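Local coordinates for protein aromatic-amino-acid:2-oxoglutarate transaminase (Candida albicans, PDB 6HND) that probably catalyses the pyridoxal-phosphate-dependent transfer of amino groups from aromatic amino acids, and possibly 2-aminoadipate, to 2-oxoglutarate, at residues 217-222 against 260-265; 255-260 against 319-324; 186-191 against 210-215; 203-208 against 475-480. One frame throughout, in Å; residues are numbered along the deposited sequence.

Interaction 1 (217-222 against 260-265)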
loop_
_atom_site.group_PDB
_atom_site.type_symbol
_atom_site.label_atom_id
_atom_site.label_comp_id
_atom_site.label_asym_id
_atom_site.label_seq_id
_atom_site.Cartn_x
_atom_site.Cartn_y
_atom_site.Cartn_z
ATOM N N ASP B 217 24.315 -15.425 -19.874
ATOM C CA ASP B 217 22.947 -15.610 -19.325
ATOM C C ASP B 217 22.693 -14.585 -18.216
ATOM O O ASP B 217 21.576 -14.557 -17.685
ATOM C CB ASP B 217 22.789 -17.042 -18.813
ATOM C CG ASP B 217 22.805 -18.071 -19.933
ATOM O OD1 ASP B 217 21.764 -18.216 -20.615
ATOM O OD2 ASP B 217 23.868 -18.700 -20.120
ATOM N N GLY B 218 23.703 -13.808 -17.844
ATOM C CA GLY B 218 23.669 -12.973 -16.630
ATOM C C GLY B 218 24.619 -13.495 -15.577
ATOM O O GLY B 218 25.818 -13.425 -15.784
ATOM N N ILE B 219 24.096 -13.973 -14.456
ATOM C CA ILE B 219 24.903 -14.684 -13.425
ATOM C C ILE B 219 26.021 -15.495 -14.106
ATOM O O ILE B 219 25.725 -16.240 -15.068
ATOM C CB ILE B 219 23.999 -15.593 -12.580
ATOM C CG1 ILE B 219 23.138 -14.755 -11.624
ATOM C CG2 ILE B 219 24.831 -16.615 -11.836
ATOM C CD1 ILE B 219 21.966 -15.514 -11.000
ATOM N N ASP B 220 27.236 -15.426 -13.560
ATOM C CA ASP B 220 28.370 -16.284 -13.979
ATOM C C ASP B 220 28.227 -17.652 -13.288
ATOM O O ASP B 220 28.550 -17.765 -12.082
ATOM C CB ASP B 220 29.691 -15.599 -13.637
ATOM C CG ASP B 220 30.920 -16.352 -14.134
ATOM O OD1 ASP B 220 30.987 -17.584 -13.930
ATOM O OD2 ASP B 220 31.798 -15.693 -14.725
ATOM N N LEU B 221 27.780 -18.673 -14.015
ATOM C CA LEU B 221 27.448 -19.976 -13.392
ATOM C C LEU B 221 28.687 -20.575 -12.707
ATOM O O LEU B 221 28.562 -21.062 -11.566
ATOM C CB LEU B 221 26.846 -20.928 -14.430
ATOM C CG LEU B 221 26.331 -22.247 -13.826
ATOM C CD1 LEU B 221 25.174 -22.012 -12.882
ATOM C CD2 LEU B 221 25.932 -23.245 -14.893
ATOM N N THR B 222 29.852 -20.544 -13.347
ATOM C CA THR B 222 31.098 -21.137 -12.795
ATOM C C THR B 222 31.373 -20.509 -11.419
ATOM O O THR B 222 31.640 -21.273 -10.466
ATOM C CB THR B 222 32.250 -20.998 -13.792
ATOM O OG1 THR B 222 31.960 -21.842 -14.905
ATOM C CG2 THR B 222 33.589 -21.402 -13.219
ATOM N N LEU B 260 16.627 -21.329 -20.820
ATOM C CA LEU B 260 15.920 -22.432 -20.128
ATOM C C LEU B 260 16.956 -23.357 -19.477
ATOM O O LEU B 260 16.790 -23.658 -18.295
ATOM C CB LEU B 260 15.028 -23.173 -21.117
ATOM C CG LEU B 260 14.317 -24.411 -20.568
ATOM C CD1 LEU B 260 13.519 -24.096 -19.293
ATOM C CD2 LEU B 260 13.430 -25.024 -21.653
ATOM N N GLU B 261 18.035 -23.717 -20.173
ATOM C CA GLU B 261 18.982 -24.730 -19.639
ATOM C C GLU B 261 19.763 -24.132 -18.448
ATOM O O GLU B 261 20.013 -24.864 -17.465
ATOM C CB GLU B 261 19.778 -25.348 -20.800
ATOM C CG GLU B 261 21.090 -24.674 -21.143
ATOM C CD GLU B 261 21.906 -25.467 -22.163
ATOM O OE1 GLU B 261 23.153 -25.497 -22.030
ATOM O OE2 GLU B 261 21.284 -26.064 -23.087
ATOM N N PHE B 262 20.068 -22.835 -18.491
ATOM C CA PHE B 262 20.695 -22.094 -17.363
ATOM C C PHE B 262 19.763 -22.116 -16.137
ATOM O O PHE B 262 20.212 -22.405 -15.029
ATOM C CB PHE B 262 21.064 -20.680 -17.817
ATOM C CG PHE B 262 21.906 -19.920 -16.832
ATOM C CD1 PHE B 262 21.334 -19.342 -15.704
ATOM C CD2 PHE B 262 23.270 -19.799 -17.017
ATOM C CE1 PHE B 262 22.111 -18.629 -14.797
ATOM C CE2 PHE B 262 24.048 -19.101 -16.107
ATOM C CZ PHE B 262 23.470 -18.535 -14.989
ATOM N N ARG B 263 18.471 -21.856 -16.335
ATOM C CA ARG B 263 17.471 -21.880 -15.235
ATOM C C ARG B 263 17.377 -23.281 -14.614
ATOM O O ARG B 263 17.213 -23.359 -13.386
ATOM C CB ARG B 263 16.099 -21.424 -15.721
ATOM C CG ARG B 263 16.042 -19.959 -16.123
ATOM C CD ARG B 263 14.890 -19.691 -17.081
ATOM N NE ARG B 263 15.123 -18.427 -17.740
ATOM C CZ ARG B 263 14.527 -17.287 -17.428
ATOM N NH1 ARG B 263 13.565 -17.240 -16.521
ATOM N NH2 ARG B 263 14.858 -16.193 -18.087
ATOM N N LYS B 264 17.486 -24.353 -15.405
ATOM C CA LYS B 264 17.407 -25.726 -14.849
ATOM C C LYS B 264 18.582 -25.919 -13.906
ATOM O O LYS B 264 18.368 -26.519 -12.861
ATOM C CB LYS B 264 17.365 -26.785 -15.948
ATOM C CG LYS B 264 16.095 -26.734 -16.792
ATOM C CD LYS B 264 15.813 -27.997 -17.586
ATOM C CE LYS B 264 14.927 -27.724 -18.782
ATOM N NZ LYS B 264 14.326 -28.975 -19.295
ATOM N N LYS B 265 19.766 -25.410 -14.258
ATOM C CA LYS B 265 20.974 -25.587 -13.416
ATOM C C LYS B 265 20.842 -24.776 -12.120
ATOM O O LYS B 265 21.254 -25.275 -11.100
ATOM C CB LYS B 265 22.234 -25.220 -14.202
ATOM C CG LYS B 265 22.483 -26.056 -15.448
ATOM C CD LYS B 265 23.929 -26.001 -15.863
ATOM C CE LYS B 265 24.119 -25.657 -17.321
ATOM N NZ LYS B 265 23.694 -26.768 -18.194
#

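Interaction 2 (255-260 against 319-324)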
loop_
_atom_site.group_PDB
_atom_site.type_symbol
_atom_site.label_atom_id
_atom_site.label_comp_id
_atom_site.label_asym_id
_atom_site.label_seq_id
_atom_site.Cartn_x
_atom_site.Cartn_y
_atom_site.Cartn_z
ATOM N N GLY B 255 20.462 -6.215 -18.643
ATOM C CA GLY B 255 19.635 -6.602 -19.807
ATOM C C GLY B 255 19.747 -8.078 -20.160
ATOM O O GLY B 255 19.060 -8.482 -21.091
ATOM N N PHE B 256 20.550 -8.883 -19.445
ATOM C CA PHE B 256 20.752 -10.328 -19.751
ATOM C C PHE B 256 19.487 -11.141 -19.442
ATOM O O PHE B 256 18.639 -10.723 -18.629
ATOM C CB PHE B 256 21.952 -10.909 -18.997
ATOM C CG PHE B 256 23.301 -10.381 -19.429
ATOM C CD1 PHE B 256 23.708 -10.474 -20.746
ATOM C CD2 PHE B 256 24.175 -9.821 -18.513
ATOM C CE1 PHE B 256 24.942 -9.987 -21.149
ATOM C CE2 PHE B 256 25.414 -9.339 -18.916
ATOM C CZ PHE B 256 25.796 -9.423 -20.235
ATOM N N THR B 257 19.348 -12.262 -20.135
ATOM C CA THR B 257 18.213 -13.203 -20.020
ATOM C C THR B 257 18.755 -14.622 -19.899
ATOM O O THR B 257 19.522 -15.047 -20.802
ATOM C CB THR B 257 17.254 -13.107 -21.203
ATOM O OG1 THR B 257 16.722 -11.791 -21.198
ATOM C CG2 THR B 257 16.126 -14.113 -21.130
ATOM N N GLN B 258 18.387 -15.309 -18.817
ATOM C CA GLN B 258 18.833 -16.695 -18.541
ATOM C C GLN B 258 18.088 -17.611 -19.509
ATOM O O GLN B 258 16.850 -17.484 -19.591
ATOM C CB GLN B 258 18.565 -17.088 -17.084
ATOM C CG GLN B 258 19.430 -16.355 -16.074
ATOM C CD GLN B 258 18.966 -16.618 -14.662
ATOM O OE1 GLN B 258 18.177 -17.528 -14.395
ATOM N NE2 GLN B 258 19.461 -15.821 -13.739
ATOM N N SER B 259 18.831 -18.466 -20.216
ATOM C CA SER B 259 18.300 -19.568 -21.059
ATOM C C SER B 259 17.497 -20.541 -20.191
ATOM O O SER B 259 17.727 -20.593 -18.950
ATOM C CB SER B 259 19.420 -20.298 -21.757
ATOM O OG SER B 259 20.126 -21.118 -20.836
ATOM N N LEU B 260 16.627 -21.329 -20.820
ATOM C CA LEU B 260 15.920 -22.432 -20.128
ATOM C C LEU B 260 16.956 -23.357 -19.477
ATOM O O LEU B 260 16.790 -23.658 -18.295
ATOM C CB LEU B 260 15.028 -23.173 -21.117
ATOM C CG LEU B 260 14.317 -24.411 -20.568
ATOM C CD1 LEU B 260 13.519 -24.096 -19.293
ATOM C CD2 LEU B 260 13.430 -25.024 -21.653
ATOM N N HIS B 319 9.115 -17.542 -28.105
ATOM C CA HIS B 319 9.711 -16.231 -27.725
ATOM C C HIS B 319 9.875 -16.144 -26.204
ATOM O O HIS B 319 11.005 -15.890 -25.739
ATOM C CB HIS B 319 8.904 -15.095 -28.340
ATOM C CG HIS B 319 9.047 -15.081 -29.823
ATOM N ND1 HIS B 319 9.947 -14.253 -30.467
ATOM C CD2 HIS B 319 8.465 -15.846 -30.775
ATOM C CE1 HIS B 319 9.884 -14.482 -31.765
ATOM N NE2 HIS B 319 8.979 -15.462 -31.981
ATOM N N LEU B 320 8.793 -16.380 -25.473
ATOM C CA LEU B 320 8.738 -16.287 -23.993
ATOM C C LEU B 320 9.733 -17.277 -23.381
ATOM O O LEU B 320 9.660 -18.431 -23.694
ATOM C CB LEU B 320 7.299 -16.561 -23.552
ATOM C CG LEU B 320 6.874 -15.885 -22.254
ATOM C CD1 LEU B 320 7.025 -14.370 -22.371
ATOM C CD2 LEU B 320 5.442 -16.270 -21.894
ATOM N N THR B 321 10.665 -16.833 -22.554
ATOM C CA THR B 321 11.547 -17.765 -21.822
ATOM C C THR B 321 10.806 -18.242 -20.581
ATOM O O THR B 321 10.236 -17.410 -19.888
ATOM C CB THR B 321 12.889 -17.137 -21.459
ATOM O OG1 THR B 321 13.391 -16.491 -22.635
ATOM C CG2 THR B 321 13.823 -18.183 -20.892
ATOM N N PRO B 322 10.760 -19.572 -20.291
ATOM C CA PRO B 322 10.086 -20.097 -19.112
ATOM C C PRO B 322 10.499 -19.460 -17.786
ATOM O O PRO B 322 11.671 -19.163 -17.620
ATOM C CB PRO B 322 10.483 -21.569 -19.100
ATOM C CG PRO B 322 10.641 -21.908 -20.563
ATOM C CD PRO B 322 11.282 -20.668 -21.131
ATOM N N SER B 323 9.503 -19.295 -16.900
ATOM C CA SER B 323 9.633 -18.890 -15.482
ATOM C C SER B 323 10.214 -20.057 -14.683
ATOM O O SER B 323 9.930 -21.225 -15.028
ATOM C CB SER B 323 8.279 -18.437 -14.918
ATOM O OG SER B 323 8.279 -18.353 -13.489
ATOM N N TYR B 324 10.951 -19.736 -13.621
ATOM C CA TYR B 324 11.318 -20.683 -12.536
ATOM C C TYR B 324 10.082 -21.425 -12.000
ATOM O O TYR B 324 10.269 -22.529 -11.473
ATOM C CB TYR B 324 12.120 -19.954 -11.449
ATOM C CG TYR B 324 13.581 -19.781 -11.811
ATOM C CD1 TYR B 324 14.492 -20.809 -11.579
ATOM C CD2 TYR B 324 14.046 -18.632 -12.427
ATOM C CE1 TYR B 324 15.837 -20.672 -11.885
ATOM C CE2 TYR B 324 15.388 -18.481 -12.749
ATOM C CZ TYR B 324 16.283 -19.509 -12.490
ATOM O OH TYR B 324 17.596 -19.403 -12.825
#

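Interaction 3 (186-191 against 210-215). With K (potassium ion), chain G; PLP (pyridoxal-5'-phosphate), chain E.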
loop_
_atom_site.group_PDB
_atom_site.type_symbol
_atom_site.label_atom_id
_atom_site.label_comp_id
_atom_site.label_asym_id
_atom_site.label_seq_id
_atom_site.Cartn_x
_atom_site.Cartn_y
_atom_site.Cartn_z
ATOM N N VAL B 186 22.302 -12.091 -4.044
ATOM C CA VAL B 186 21.772 -11.040 -4.946
ATOM C C VAL B 186 22.757 -10.854 -6.102
ATOM O O VAL B 186 23.985 -10.795 -5.847
ATOM C CB VAL B 186 21.521 -9.747 -4.157
ATOM C CG1 VAL B 186 21.043 -8.627 -5.049
ATOM C CG2 VAL B 186 20.527 -9.965 -3.023
ATOM N N GLU B 187 22.234 -10.762 -7.326
ATOM C CA GLU B 187 23.021 -10.343 -8.524
ATOM C C GLU B 187 23.811 -9.074 -8.179
ATOM O O GLU B 187 23.209 -8.141 -7.675
ATOM C CB GLU B 187 22.100 -10.191 -9.737
ATOM C CG GLU B 187 21.499 -11.517 -10.175
ATOM C CD GLU B 187 20.249 -11.467 -11.024
ATOM O OE1 GLU B 187 19.492 -10.484 -10.890
ATOM O OE2 GLU B 187 19.978 -12.465 -11.741
ATOM N N GLU B 188 25.117 -9.074 -8.458
ATOM C CA GLU B 188 26.089 -8.048 -7.997
ATOM C C GLU B 188 25.675 -6.669 -8.510
ATOM O O GLU B 188 25.975 -5.716 -7.799
ATOM C CB GLU B 188 27.516 -8.361 -8.430
ATOM C CG GLU B 188 27.777 -8.287 -9.928
ATOM C CD GLU B 188 29.250 -8.504 -10.274
ATOM O OE1 GLU B 188 30.115 -8.088 -9.445
ATOM O OE2 GLU B 188 29.545 -9.087 -11.380
ATOM N N PHE B 189 25.054 -6.585 -9.697
ATOM C CA PHE B 189 24.298 -5.389 -10.161
ATOM C C PHE B 189 22.828 -5.776 -10.135
ATOM O O PHE B 189 22.484 -6.862 -10.702
ATOM C CB PHE B 189 24.729 -4.898 -11.546
ATOM C CG PHE B 189 26.207 -4.622 -11.616
ATOM C CD1 PHE B 189 26.721 -3.407 -11.198
ATOM C CD2 PHE B 189 27.084 -5.596 -12.065
ATOM C CE1 PHE B 189 28.081 -3.167 -11.219
ATOM C CE2 PHE B 189 28.449 -5.356 -12.068
ATOM C CZ PHE B 189 28.942 -4.150 -11.634
ATOM N N THR B 190 22.013 -4.956 -9.475
ATOM C CA THR B 190 20.622 -5.331 -9.157
ATOM C C THR B 190 19.713 -4.093 -9.122
ATOM O O THR B 190 20.190 -2.937 -9.332
ATOM C CB THR B 190 20.599 -6.129 -7.845
ATOM O OG1 THR B 190 19.345 -6.805 -7.707
ATOM C CG2 THR B 190 20.811 -5.264 -6.626
ATOM N N PHE B 191 18.429 -4.360 -8.914
ATOM C CA PHE B 191 17.397 -3.390 -8.499
ATOM C C PHE B 191 17.669 -3.035 -7.035
ATOM O O PHE B 191 17.190 -3.727 -6.125
ATOM C CB PHE B 191 16.019 -3.981 -8.800
ATOM C CG PHE B 191 14.879 -3.052 -8.498
ATOM C CD1 PHE B 191 14.740 -1.876 -9.206
ATOM C CD2 PHE B 191 13.968 -3.344 -7.497
ATOM C CE1 PHE B 191 13.701 -1.010 -8.915
ATOM C CE2 PHE B 191 12.929 -2.474 -7.211
ATOM C CZ PHE B 191 12.796 -1.310 -7.928
ATOM N N ILE B 210 28.195 -11.302 -12.185
ATOM C CA ILE B 210 27.548 -11.345 -13.515
ATOM C C ILE B 210 28.648 -11.491 -14.548
ATOM O O ILE B 210 29.665 -10.799 -14.445
ATOM C CB ILE B 210 26.707 -10.087 -13.736
ATOM C CG1 ILE B 210 25.376 -10.208 -12.990
ATOM C CG2 ILE B 210 26.522 -9.831 -15.223
ATOM C CD1 ILE B 210 24.640 -8.912 -12.913
ATOM N N ASN B 211 28.449 -12.405 -15.492
ATOM C CA ASN B 211 29.333 -12.571 -16.668
ATOM C C ASN B 211 28.892 -11.512 -17.700
ATOM O O ASN B 211 27.701 -11.486 -18.026
ATOM C CB ASN B 211 29.267 -14.031 -17.115
ATOM C CG ASN B 211 29.823 -14.261 -18.505
ATOM O OD1 ASN B 211 30.726 -13.553 -18.927
ATOM N ND2 ASN B 211 29.287 -15.245 -19.216
ATOM N N PHE B 212 29.823 -10.708 -18.230
ATOM C CA PHE B 212 29.562 -9.578 -19.161
ATOM C C PHE B 212 29.918 -9.912 -20.618
ATOM O O PHE B 212 29.819 -8.995 -21.449
ATOM C CB PHE B 212 30.301 -8.336 -18.665
ATOM C CG PHE B 212 29.558 -7.621 -17.564
ATOM C CD1 PHE B 212 29.753 -7.961 -16.229
ATOM C CD2 PHE B 212 28.620 -6.650 -17.868
ATOM C CE1 PHE B 212 29.061 -7.296 -15.227
ATOM C CE2 PHE B 212 27.906 -6.017 -16.864
ATOM C CZ PHE B 212 28.126 -6.343 -15.546
ATOM N N ASP B 213 30.209 -11.177 -20.950
ATOM C CA ASP B 213 30.298 -11.650 -22.365
ATOM C C ASP B 213 28.981 -11.378 -23.118
ATOM O O ASP B 213 27.885 -11.383 -22.486
ATOM C CB ASP B 213 30.591 -13.148 -22.448
ATOM C CG ASP B 213 31.949 -13.603 -21.921
ATOM O OD1 ASP B 213 32.815 -12.725 -21.642
ATOM O OD2 ASP B 213 32.127 -14.855 -21.778
ATOM N N ASN B 214 29.052 -11.210 -24.435
ATOM C CA ASN B 214 27.854 -10.888 -25.261
ATOM C C ASN B 214 26.819 -12.018 -25.218
ATOM O O ASN B 214 25.641 -11.713 -25.429
ATOM C CB ASN B 214 28.230 -10.571 -26.700
ATOM C CG ASN B 214 29.010 -9.284 -26.767
ATOM O OD1 ASN B 214 30.214 -9.299 -27.008
ATOM N ND2 ASN B 214 28.345 -8.178 -26.496
ATOM N N ASP B 215 27.243 -13.261 -24.970
ATOM C CA ASP B 215 26.377 -14.474 -24.964
ATOM C C ASP B 215 26.039 -14.847 -23.513
ATOM O O ASP B 215 25.612 -15.991 -23.285
ATOM C CB ASP B 215 27.043 -15.635 -25.725
ATOM C CG ASP B 215 28.309 -16.216 -25.097
ATOM O OD1 ASP B 215 28.862 -15.610 -24.128
ATOM O OD2 ASP B 215 28.752 -17.285 -25.564
HETATM K K K G . 30.705 -16.809 -23.099
HETATM N N1 PLP E . 12.203 -4.766 -10.167
HETATM C C2 PLP E . 12.776 -4.421 -11.313
HETATM C C2A PLP E . 13.841 -5.323 -11.836
HETATM C C3 PLP E . 12.354 -3.260 -12.018
HETATM O O3 PLP E . 12.962 -2.938 -13.200
HETATM C C4 PLP E . 11.322 -2.450 -11.477
HETATM C C4A PLP E . 10.816 -1.297 -12.258
HETATM C C5 PLP E . 10.730 -2.861 -10.263
HETATM C C6 PLP E . 11.217 -3.995 -9.658
HETATM C C5A PLP E . 9.695 -2.046 -9.532
HETATM O O4P PLP E . 8.356 -2.091 -10.092
HETATM P P PLP E . 7.139 -1.347 -9.323
HETATM O O1P PLP E . 7.392 -1.504 -7.829
HETATM O O2P PLP E . 5.934 -2.095 -9.890
HETATM O O3P PLP E . 7.182 0.087 -9.742
#

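Interaction 4 (203-208 against 475-480)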
loop_
_atom_site.group_PDB
_atom_site.type_symbol
_atom_site.label_atom_id
_atom_site.label_comp_id
_atom_site.label_asym_id
_atom_site.label_seq_id
_atom_site.Cartn_x
_atom_site.Cartn_y
_atom_site.Cartn_z
ATOM N N ALA B 203 18.443 -9.507 6.843
ATOM C CA ALA B 203 19.285 -10.424 6.040
ATOM C C ALA B 203 20.509 -9.680 5.498
ATOM O O ALA B 203 20.422 -8.444 5.276
ATOM C CB ALA B 203 18.456 -11.026 4.935
ATOM N N LYS B 204 21.616 -10.397 5.315
ATOM C CA LYS B 204 22.822 -9.874 4.613
ATOM C C LYS B 204 22.721 -10.242 3.118
ATOM O O LYS B 204 22.404 -11.407 2.785
ATOM C CB LYS B 204 24.126 -10.381 5.250
ATOM C CG LYS B 204 25.315 -9.432 5.062
ATOM C CD LYS B 204 26.655 -10.079 4.677
ATOM C CE LYS B 204 27.421 -9.374 3.560
ATOM N NZ LYS B 204 28.419 -8.397 4.060
ATOM N N ALA B 205 22.972 -9.269 2.247
ATOM C CA ALA B 205 23.084 -9.445 0.783
ATOM C C ALA B 205 24.513 -9.866 0.437
ATOM O O ALA B 205 25.468 -9.142 0.782
ATOM C CB ALA B 205 22.718 -8.163 0.092
ATOM N N VAL B 206 24.655 -11.015 -0.213
ATOM C CA VAL B 206 25.951 -11.506 -0.762
ATOM C C VAL B 206 25.854 -11.419 -2.282
ATOM O O VAL B 206 24.917 -11.948 -2.883
ATOM C CB VAL B 206 26.251 -12.919 -0.240
ATOM C CG1 VAL B 206 27.233 -13.668 -1.120
ATOM C CG2 VAL B 206 26.732 -12.829 1.207
ATOM N N PRO B 207 26.784 -10.675 -2.912
ATOM C CA PRO B 207 26.756 -10.446 -4.350
ATOM C C PRO B 207 27.153 -11.691 -5.156
ATOM O O PRO B 207 28.063 -12.375 -4.771
ATOM C CB PRO B 207 27.784 -9.315 -4.516
ATOM C CG PRO B 207 28.795 -9.592 -3.424
ATOM C CD PRO B 207 27.951 -10.067 -2.258
ATOM N N VAL B 208 26.444 -11.950 -6.245
ATOM C CA VAL B 208 26.686 -13.075 -7.194
ATOM C C VAL B 208 27.181 -12.444 -8.499
ATOM O O VAL B 208 26.406 -11.664 -9.111
ATOM C CB VAL B 208 25.400 -13.906 -7.404
ATOM C CG1 VAL B 208 25.490 -14.800 -8.627
ATOM C CG2 VAL B 208 25.029 -14.742 -6.180
ATOM N N MET B 475 24.398 0.652 -8.766
ATOM C CA MET B 475 23.384 -0.436 -8.714
ATOM C C MET B 475 24.001 -1.730 -8.191
ATOM O O MET B 475 23.538 -2.811 -8.584
ATOM C CB MET B 475 22.769 -0.635 -10.091
ATOM C CG MET B 475 21.823 0.503 -10.440
ATOM S SD MET B 475 21.212 0.357 -12.137
ATOM C CE MET B 475 22.778 0.392 -13.006
ATOM N N THR B 476 24.939 -1.590 -7.261
ATOM C CA THR B 476 25.774 -2.684 -6.729
ATOM C C THR B 476 25.228 -3.125 -5.381
ATOM O O THR B 476 24.697 -2.277 -4.664
ATOM C CB THR B 476 27.245 -2.279 -6.596
ATOM O OG1 THR B 476 27.329 -1.086 -5.811
ATOM C CG2 THR B 476 27.883 -2.070 -7.953
ATOM N N VAL B 477 25.379 -4.411 -5.067
ATOM C CA VAL B 477 25.229 -4.935 -3.685
ATOM C C VAL B 477 26.423 -4.441 -2.861
ATOM O O VAL B 477 26.203 -3.923 -1.763
ATOM C CB VAL B 477 25.111 -6.461 -3.707
ATOM C CG1 VAL B 477 25.078 -7.027 -2.291
ATOM C CG2 VAL B 477 23.882 -6.876 -4.527
ATOM N N ASP B 478 27.627 -4.540 -3.424
ATOM C CA ASP B 478 28.904 -4.180 -2.763
ATOM C C ASP B 478 29.824 -3.559 -3.818
ATOM O O ASP B 478 30.231 -4.260 -4.766
ATOM C CB ASP B 478 29.552 -5.400 -2.098
ATOM C CG ASP B 478 30.704 -5.043 -1.166
ATOM O OD1 ASP B 478 31.762 -4.583 -1.659
ATOM O OD2 ASP B 478 30.532 -5.222 0.047
ATOM N N LEU B 479 30.167 -2.296 -3.616
ATOM C CA LEU B 479 30.924 -1.472 -4.574
ATOM C C LEU B 479 32.336 -2.041 -4.739
ATOM O O LEU B 479 32.739 -2.218 -5.889
ATOM C CB LEU B 479 30.933 -0.029 -4.064
ATOM C CG LEU B 479 31.505 0.998 -5.043
ATOM C CD1 LEU B 479 31.014 0.725 -6.463
ATOM C CD2 LEU B 479 31.149 2.416 -4.608
ATOM N N GLU B 480 33.048 -2.337 -3.645
ATOM C CA GLU B 480 34.441 -2.862 -3.713
ATOM C C GLU B 480 34.419 -4.157 -4.524
ATOM O O GLU B 480 35.247 -4.333 -5.443
ATOM C CB GLU B 480 35.033 -3.092 -2.317
ATOM C CG GLU B 480 36.005 -1.998 -1.883
ATOM C CD GLU B 480 37.213 -1.836 -2.798
ATOM O OE1 GLU B 480 37.493 -0.688 -3.178
ATOM O OE2 GLU B 480 37.847 -2.870 -3.163
#

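Interaction 1 (217-222 against 260-265)
The flat ring of Phe262 carries this contact: Asp217 lies over one face and the CG2 methyl of Ile219 sits in plane at the edge. Asp217 CB stands 3.6 Å from the ring centroid, 24° off the normal, a CH-pi contact displaced toward the rim at CD2. The Asp217 carboxylate is turned 29° from the ring plane, and its OD2 comes to 3.3 Å from Phe262 CD2. With CG anti to the carbonyl carbon (chi1 -68°), the carboxylate carbon lies by the CG-CD2 side of the ring; OD1 accepts the backbone N-H of Ser259, just before helix 260-272. At the far end of the ring, Ile219 O approaches CZ obliquely at 3.2 Å and Ile219 CB lies 3.8 Å from the same atom. Leu221 CB meets Phe262 CE2 at 3.7 Å, also obliquely. Beyond the ring, the Leu221 and Lys265 side chains cross at about a right angle, CD2 against CD at 3.5 Å. The turn leading into helix 221-229 thus wraps the buried ring. No hydrogen bond links the two segments, so van der Waals and CH-pi packing holds the ring, against polar as well as apolar atoms, while the Asp217 carboxylate, bonded beside a helix N terminus, is probably stabilised in its charged form.

Interaction 2 (255-260 against 319-324)
Gln258 and Tyr324 join two loops of the cofactor-binding domain of this fold-type I aminotransferase, one leading from strand 243-246 into helix 260-272, the other from helix 312-319 toward strand 333-338. The apolar pair is Leu260 CD1 on Pro322 CG at 3.8 Å, the two side chains crossing at about a right angle. Thr321 adds van der Waals packing of mixed character. Its CG2 is anti to the backbone N and packs 3.4 Å from Gln258 O, whereas its OG1 lies 3.9 Å from the methyl CG2 of Thr257. The hydroxyl of Thr257 is engaged by Gly250 N. Arg263, whose NE donates to Gln258 O, lies against Thr257, Thr321 and Tyr324 and so fills in between the loops. The polar contact is a single hydrogen bond between buried side chains. Gln258, extended beyond CG, presents OE1 at the edge of the tyrosine ring, with amide and ring planes 89° apart. Tyr324 OH donates to Gln258 OE1 across a short 2.5 Å, tilted 22° from the carbonyl plane.

Interaction 3 (186-191 against 210-215)
Segment 186-191 runs from strand 183-187, next to the edge strand of the sheet, into the pyridoxal phosphate pocket, and Glu188 and Phe189 tie it to 210-215, the loop that carries a potassium site. Glu188 OE2 accepts the backbone N-H of Ile210 at 2.7 Å; the bond is nearly straight (173°), but the donor stands above the carboxylate plane. The other oxygen, OE1, forms a salt bridge with Arg485. Phe189 and Phe212 meet with ring planes 82° apart, CE2 of Phe189 reaching CZ of Phe212 at 3.6 Å, and Ile210 CD1 lies 3.7 Å from Phe189 O. At one end, a face of the Phe191 ring lies against the cofactor's pyridine ring, its CE2 3.4 Å from PLP C6. At the other, Asp213 OD2 and Asp215 OD1 bind the potassium ion at 2.8 and 2.4 Å, after an Asx turn in which Asn211 OD1 accepts from Asp213 N. The buried contact follows the ends of neighbouring parallel strands 183-187 and 204-208, with helix 479-482 packed on Glu188 and Phe189, and helix 166-177 beside Phe191.

Interaction 4 (203-208 against 475-480)
Strand 204-208, an outermost strand of the seven-stranded mixed sheet of the fold-type I aminotransferase core, meets at Ala205 and Pro207 the turn that precedes helix 479-482. That turn belongs to the connection between strands 470-471 and 488-492 of the four-stranded antiparallel sheet, so the contact joins the C-terminal part of the chain to the rim of the cofactor-binding domain. Val477 does most of the touching. Its CG1 lies anti to the backbone N (chi1 175°) and meets Ala205 CB at 3.5 Å, with Ala205 O 3.8 Å from the same methyl. Beside it, Val477 CB lies 4.0 Å from Pro207 CB, the two side chains crossing obliquely. Ala205 and Pro207 direct their CB atoms toward the turn, whereas Val206 and Val208 face away, onto Leu185 of the adjacent strand. The same valine also packs on Val186 and therefore spans two neighbouring strands. No hydrogen bond passes between the two segments; the joint is small and apolar. Asp478 lies at its margin, with its OD1 accepting Phe481 N as the N-cap of the short helix. Its carboxylate is near the Lys204 ammonium without making an ion pair, so any attraction is probably modest: Lys204 NZ and Asp478 OD2 are 5.5 Å apart.

How the interactions relate
Along the chain, 186-191 opens interaction 3 and 203-208 opens interaction 4 before 210-215 closes the first loop, so these two cross; they sit on neighbouring strands, 183-187 and 204-208 respectively. Interaction 1 then opens at 217-222, and 255-260 opens interaction 2 before helix 260-272 closes interaction 1; this pair also crosses and shares Leu260. Interaction 2 closes at 319-324. Far later, 475-480 closes interaction 4, a long loop within which interactions 1 and 2 are nested. Interaction 3 adjoins interaction 1 through the backbone pair Gly218 and Asn211, and interaction 2 through Phe256. Together they tie the sheet edge to the starts of helices 221-229 and 260-272, the loop before strand 333-338 and the C-terminal part.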